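Long-range contacts in ApeI dehydratase-like domain-containing protein (Pectobacterium atrosepticum, PDB 3ESI), which is of unknown function but belongs to the ApeI dehydratase-like family of the HotDog clan, so it may act on acyl thioesters as related dehydratases do: residues I72-P77 / T111-K116; L97-S102 / G115-T120. All coordinates share one frame; numbering follows the deposited sequence.

Contacts 1 and 2 both use strand 108-121 and share Gly115 and Lys116. Contact 1 joins this strand to strand 64-74, and contact 2 joins it to strand 96-105. Strand 108-121 therefore lies between the two partners in one antiparallel sheet. The centres of the contacts are about 10 Å apart. They also meet directly at Tyr101: Ala112 N lies 2.7 Å from Tyr101 O, and Ser113 O lies 2.8 Å from Tyr101 N, both probable hydrogen bonds. Phe99 CE1 packs 3.4 Å from Ser114 C. Helix 45-59 links the two as well, since Gln48 bonds Ser113 OG through its side chain and Tyr101 OH through its backbone oxygen.

Contact 1. Residues I72-P77 / T111-K116; sequences IKFQQP and TASSGK
Lys73 and Ser114 pair through their backbones in both directions. Lys73 N donates to Ser114 O at 2.9 Å, and Ser114 N donates to Lys73 O at 3.1 Å. This hydrogen-bonded pair is flanked by one non-hydrogen-bonded pair on each side, Ile72 with Gly115 and Phe74 with Ser113. A CA-H...O contact adds to the pairing, with Ser113 CA 3.1 Å from Lys73 O.

The regular pattern ends after Phe74. Ala112 O then accepts two bonds, from Gln75 N at 2.7 Å and from Gln76 N at 2.9 Å. Gln75 N sits above the carbonyl plane, while the N-H of Gln76 points almost straight at the oxygen (173°). This double grip holds the chain as it leaves the strand. The irregularity has a counterpart on strand 108-121: Ala112 and Ser113 both face Tyr101, which makes a classic beta bulge. Strand 64-74 is the outermost on this side of the hotdog-type sheet within the chain.

Van der Waals packing is slight. The Phe74 ring brings CD1 to 3.6 Å from Ser113 CB, at an oblique approach. Phe37 of the third subunit packs on both Ile72 and Phe74, and Gln40 of the second subunit also touches Phe74. Ala112 CB touches Gln76 O at 3.5 Å. Gln75 reaches across Thr111 with an extended chain, and its OE1 is in van der Waals contact with Thr111 CG2 at 3.8 Å.

The polar link between these last two side chains runs through a water, which bonds Thr111 OG1 and makes a weak bond to Gln75 OE1. Ser113 OG is hydrogen-bonded to Gln48 OE1 of helix 45-59, which ties the strand to the helix.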
loop_
_atom_site.group_PDB
_atom_site.type_symbol
_atom_site.label_atom_id
_atom_site.label_comp_id
_atom_site.label_asym_id
_atom_site.label_seq_id
_atom_site.Cartn_x
_atom_site.Cartn_y
_atom_site.Cartn_z
ATOM N N ILE A 72 -9.701 0.261 15.578
ATOM C CA ILE A 72 -10.266 0.591 14.280
ATOM C C ILE A 72 -10.625 -0.729 13.627
ATOM O O ILE A 72 -10.027 -1.750 13.926
ATOM C CB ILE A 72 -9.253 1.321 13.378
ATOM C CG1 ILE A 72 -8.532 2.402 14.177
ATOM C CG2 ILE A 72 -9.975 1.972 12.202
ATOM C CD1 ILE A 72 -7.587 3.259 13.341
ATOM N N LYS A 73 -11.593 -0.706 12.726
ATOM C CA LYS A 73 -12.022 -1.923 12.059
ATOM C C LYS A 73 -12.556 -1.590 10.664
ATOM O O LYS A 73 -13.568 -0.902 10.517
ATOM C CB LYS A 73 -13.097 -2.595 12.919
ATOM C CG LYS A 73 -13.706 -3.866 12.371
ATOM C CD LYS A 73 -14.858 -4.291 13.298
ATOM C CE LYS A 73 -15.740 -5.389 12.695
ATOM N NZ LYS A 73 -16.987 -5.601 13.505
ATOM N N PHE A 74 -11.858 -2.072 9.643
ATOM C CA PHE A 74 -12.250 -1.828 8.265
ATOM C C PHE A 74 -12.996 -3.048 7.751
ATOM O O PHE A 74 -12.405 -4.104 7.559
ATOM C CB PHE A 74 -11.002 -1.539 7.420
ATOM C CG PHE A 74 -10.262 -0.302 7.855
ATOM C CD1 PHE A 74 -10.769 0.959 7.575
ATOM C CD2 PHE A 74 -9.097 -0.398 8.613
ATOM C CE1 PHE A 74 -10.132 2.110 8.050
ATOM C CE2 PHE A 74 -8.451 0.747 9.091
ATOM C CZ PHE A 74 -8.972 2.002 8.810
ATOM N N GLN A 75 -14.298 -2.899 7.534
ATOM C CA GLN A 75 -15.120 -4.011 7.068
ATOM C C GLN A 75 -15.376 -3.998 5.574
ATOM O O GLN A 75 -15.471 -5.051 4.957
ATOM C CB GLN A 75 -16.460 -4.018 7.803
ATOM C CG GLN A 75 -16.362 -3.472 9.209
ATOM C CD GLN A 75 -17.574 -3.781 10.047
ATOM O OE1 GLN A 75 -17.758 -3.203 11.123
ATOM N NE2 GLN A 75 -18.409 -4.708 9.573
ATOM N N GLN A 76 -15.496 -2.813 4.994
ATOM C CA GLN A 76 -15.762 -2.717 3.570
ATOM C C GLN A 76 -14.959 -1.585 2.957
ATOM O O GLN A 76 -14.898 -0.487 3.509
ATOM C CB GLN A 76 -17.254 -2.464 3.335
ATOM C CG GLN A 76 -17.811 -3.158 2.114
ATOM C CD GLN A 76 -18.057 -4.642 2.358
ATOM O OE1 GLN A 76 -17.916 -5.466 1.448
ATOM N NE2 GLN A 76 -18.440 -4.986 3.584
ATOM N N PRO A 77 -14.320 -1.839 1.808
ATOM C CA PRO A 77 -13.531 -0.789 1.159
ATOM C C PRO A 77 -14.456 0.304 0.627
ATOM O O PRO A 77 -15.600 0.036 0.253
ATOM C CB PRO A 77 -12.825 -1.535 0.031
ATOM C CG PRO A 77 -12.739 -2.940 0.545
ATOM C CD PRO A 77 -14.099 -3.135 1.152
ATOM N N THR A 111 -21.851 -1.058 6.812
ATOM C CA THR A 111 -20.835 -0.379 7.613
ATOM C C THR A 111 -19.521 -0.602 6.875
ATOM O O THR A 111 -19.230 -1.722 6.458
ATOM C CB THR A 111 -20.719 -0.980 9.027
ATOM O OG1 THR A 111 -21.995 -0.926 9.679
ATOM C CG2 THR A 111 -19.720 -0.197 9.855
ATOM N N ALA A 112 -18.735 0.455 6.694
ATOM C CA ALA A 112 -17.470 0.321 5.983
ATOM C C ALA A 112 -16.313 0.252 6.968
ATOM O O ALA A 112 -15.341 -0.488 6.765
ATOM C CB ALA A 112 -17.279 1.500 5.024
ATOM N N SER A 113 -16.424 1.032 8.035
ATOM C CA SER A 113 -15.397 1.054 9.053
ATOM C C SER A 113 -15.946 1.735 10.294
ATOM O O SER A 113 -16.901 2.499 10.220
ATOM C CB SER A 113 -14.164 1.795 8.540
ATOM O OG SER A 113 -14.444 3.169 8.349
ATOM N N SER A 114 -15.357 1.439 11.442
ATOM C CA SER A 114 -15.791 2.044 12.694
ATOM C C SER A 114 -14.636 1.962 13.661
ATOM O O SER A 114 -13.679 1.233 13.412
ATOM C CB SER A 114 -16.993 1.290 13.257
ATOM O OG SER A 114 -16.748 -0.111 13.307
ATOM N N GLY A 115 -14.703 2.712 14.751
ATOM C CA GLY A 115 -13.618 2.641 15.703
ATOM C C GLY A 115 -13.738 3.607 16.847
ATOM O O GLY A 115 -14.638 4.447 16.859
ATOM N N LYS A 116 -12.832 3.473 17.813
ATOM C CA LYS A 116 -12.814 4.348 18.976
ATOM C C LYS A 116 -11.449 5.007 19.057
ATOM O O LYS A 116 -10.422 4.354 18.936
ATOM C CB LYS A 116 -13.101 3.565 20.261
ATOM C CG LYS A 116 -12.920 4.400 21.530
ATOM C CD LYS A 116 -13.749 3.875 22.706
ATOM C CE LYS A 116 -13.489 2.401 22.975
ATOM N NZ LYS A 116 -14.276 1.917 24.147
HETATM O O HOH W 1 -21.197 -3.033 11.544
#

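Contact 2. Residues L97-S102 / G115-T120; sequences LTFSYS and GKIKLT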
loop_
_atom_site.group_PDB
_atom_site.type_symbol
_atom_site.label_atom_id
_atom_site.label_comp_id
_atom_site.label_asym_id
_atom_site.label_seq_id
_atom_site.Cartn_x
_atom_site.Cartn_y
_atom_site.Cartn_z
ATOM N N LEU A 97 -13.908 9.170 21.426
ATOM C CA LEU A 97 -14.609 9.575 20.228
ATOM C C LEU A 97 -14.894 8.314 19.450
ATOM O O LEU A 97 -13.980 7.570 19.094
ATOM C CB LEU A 97 -13.734 10.525 19.413
ATOM C CG LEU A 97 -14.246 11.109 18.093
ATOM C CD1 LEU A 97 -14.332 10.018 17.050
ATOM C CD2 LEU A 97 -15.600 11.763 18.301
ATOM N N THR A 98 -16.172 8.063 19.215
ATOM C CA THR A 98 -16.602 6.897 18.463
ATOM C C THR A 98 -17.070 7.342 17.075
ATOM O O THR A 98 -17.785 8.330 16.941
ATOM C CB THR A 98 -17.736 6.170 19.207
ATOM O OG1 THR A 98 -17.160 5.345 20.227
ATOM C CG2 THR A 98 -18.551 5.314 18.266
ATOM N N PHE A 99 -16.652 6.623 16.042
ATOM C CA PHE A 99 -17.042 6.980 14.691
ATOM C C PHE A 99 -17.544 5.774 13.928
ATOM O O PHE A 99 -17.243 4.633 14.275
ATOM C CB PHE A 99 -15.863 7.600 13.941
ATOM C CG PHE A 99 -14.807 6.617 13.556
ATOM C CD1 PHE A 99 -14.963 5.814 12.432
ATOM C CD2 PHE A 99 -13.645 6.493 14.316
ATOM C CE1 PHE A 99 -13.972 4.894 12.062
ATOM C CE2 PHE A 99 -12.649 5.579 13.959
ATOM C CZ PHE A 99 -12.812 4.777 12.828
ATOM N N SER A 100 -18.311 6.042 12.876
ATOM C CA SER A 100 -18.843 4.983 12.042
ATOM C C SER A 100 -19.110 5.460 10.611
ATOM O O SER A 100 -19.779 6.465 10.394
ATOM C CB SER A 100 -20.124 4.440 12.666
ATOM O OG SER A 100 -20.636 3.380 11.888
ATOM N N TYR A 101 -18.564 4.732 9.641
ATOM C CA TYR A 101 -18.737 5.052 8.227
ATOM C C TYR A 101 -19.624 4.004 7.585
ATOM O O TYR A 101 -19.400 2.809 7.764
ATOM C CB TYR A 101 -17.396 5.021 7.475
ATOM C CG TYR A 101 -16.532 6.258 7.572
ATOM C CD1 TYR A 101 -16.778 7.378 6.776
ATOM C CD2 TYR A 101 -15.424 6.287 8.423
ATOM C CE1 TYR A 101 -15.939 8.487 6.822
ATOM C CE2 TYR A 101 -14.583 7.390 8.476
ATOM C CZ TYR A 101 -14.843 8.481 7.675
ATOM O OH TYR A 101 -13.991 9.557 7.725
ATOM N N SER A 102 -20.620 4.439 6.826
ATOM C CA SER A 102 -21.465 3.478 6.128
ATOM C C SER A 102 -21.686 3.939 4.685
ATOM O O SER A 102 -21.786 5.133 4.403
ATOM C CB SER A 102 -22.802 3.252 6.876
ATOM O OG SER A 102 -23.678 4.362 6.813
ATOM N N GLY A 115 -14.703 2.712 14.751
ATOM C CA GLY A 115 -13.618 2.641 15.703
ATOM C C GLY A 115 -13.738 3.607 16.847
ATOM O O GLY A 115 -14.638 4.447 16.859
ATOM N N LYS A 116 -12.832 3.473 17.813
ATOM C CA LYS A 116 -12.814 4.348 18.976
ATOM C C LYS A 116 -11.449 5.007 19.057
ATOM O O LYS A 116 -10.422 4.354 18.936
ATOM C CB LYS A 116 -13.101 3.565 20.261
ATOM C CG LYS A 116 -12.920 4.400 21.530
ATOM C CD LYS A 116 -13.749 3.875 22.706
ATOM C CE LYS A 116 -13.489 2.401 22.975
ATOM N NZ LYS A 116 -14.276 1.917 24.147
ATOM N N ILE A 117 -11.453 6.313 19.262
ATOM C CA ILE A 117 -10.227 7.078 19.342
ATOM C C ILE A 117 -10.188 7.833 20.667
ATOM O O ILE A 117 -11.225 8.290 21.161
ATOM C CB ILE A 117 -10.172 8.075 18.173
ATOM C CG1 ILE A 117 -10.170 7.297 16.856
ATOM C CG2 ILE A 117 -8.958 8.975 18.289
ATOM C CD1 ILE A 117 -10.300 8.175 15.646
ATOM N N LYS A 118 -9.000 7.941 21.257
ATOM C CA LYS A 118 -8.850 8.665 22.508
ATOM C C LYS A 118 -8.319 10.035 22.125
ATOM O O LYS A 118 -7.444 10.128 21.267
ATOM C CB LYS A 118 -7.841 7.963 23.429
ATOM C CG LYS A 118 -8.174 6.509 23.786
ATOM C CD LYS A 118 -9.391 6.386 24.707
ATOM C CE LYS A 118 -9.147 7.041 26.065
ATOM N NZ LYS A 118 -10.340 6.918 26.946
ATOM N N LEU A 119 -8.860 11.088 22.734
ATOM C CA LEU A 119 -8.405 12.454 22.461
ATOM C C LEU A 119 -7.877 13.074 23.759
ATOM O O LEU A 119 -8.145 12.562 24.846
ATOM C CB LEU A 119 -9.551 13.314 21.912
ATOM C CG LEU A 119 -10.336 12.848 20.673
ATOM C CD1 LEU A 119 -11.306 13.961 20.262
ATOM C CD2 LEU A 119 -9.390 12.502 19.525
ATOM N N THR A 120 -7.124 14.166 23.653
ATOM C CA THR A 120 -6.582 14.824 24.839
ATOM C C THR A 120 -6.700 16.339 24.720
ATOM O O THR A 120 -6.669 16.893 23.619
ATOM C CB THR A 120 -5.070 14.505 25.045
ATOM O OG1 THR A 120 -4.854 13.098 24.943
ATOM C CG2 THR A 120 -4.603 14.954 26.426
#
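The Phe99 ring lies over the backbone of Gly115. Gly115 N sits over one face, 3.4 Å above the plane and offset toward the rim. Gly115 CA lies over the same face, 4.0 Å from the ring centroid, in a CH-pi contact. The ring gets there because Phe99 CG stands between the backbone N and the carbonyl carbon (chi1 73°), which folds it toward the neighbouring strand. Gly115 has no side chain, and the ring lies directly against its backbone. Ile117 CD1 meets the ring obliquely, 3.9 Å from Phe99 CE2.

On the same side of the sheet, Leu97 adds to this apolar group. Leu97 CB is 4.5 Å from Ile117 CB and 4.3 Å from Leu119 CD1. Leu49 and Met53 of helix 45-59 pack on Ile117, while Leu97 meets Trp90 of strand 83-91. Thr98 and Lys116 point to the other side of the sheet.

Two hydrogen-bonded pairs join the backbones. Leu97 N donates to Ile117 O in a nearly straight bond (176°), and Ile117 N donates back to Leu97 O at 2.8 Å. Phe99 N donates to Gly115 O at 3.1 Å, and Gly115 N donates back to Phe99 O. Thr98 and Lys116 form the non-hydrogen-bonded pair between them.

The axes of segments 97-102 and 115-120 run antiparallel at 149°, which reflects the twist of the sheet. The segments belong to the arms of the beta hairpin 96-105/108-121. The side of the sheet that carries Ile117 and Tyr101 packs on helix 45-59, as is characteristic of the hotdog fold, in which a curved antiparallel sheet wraps a central helix.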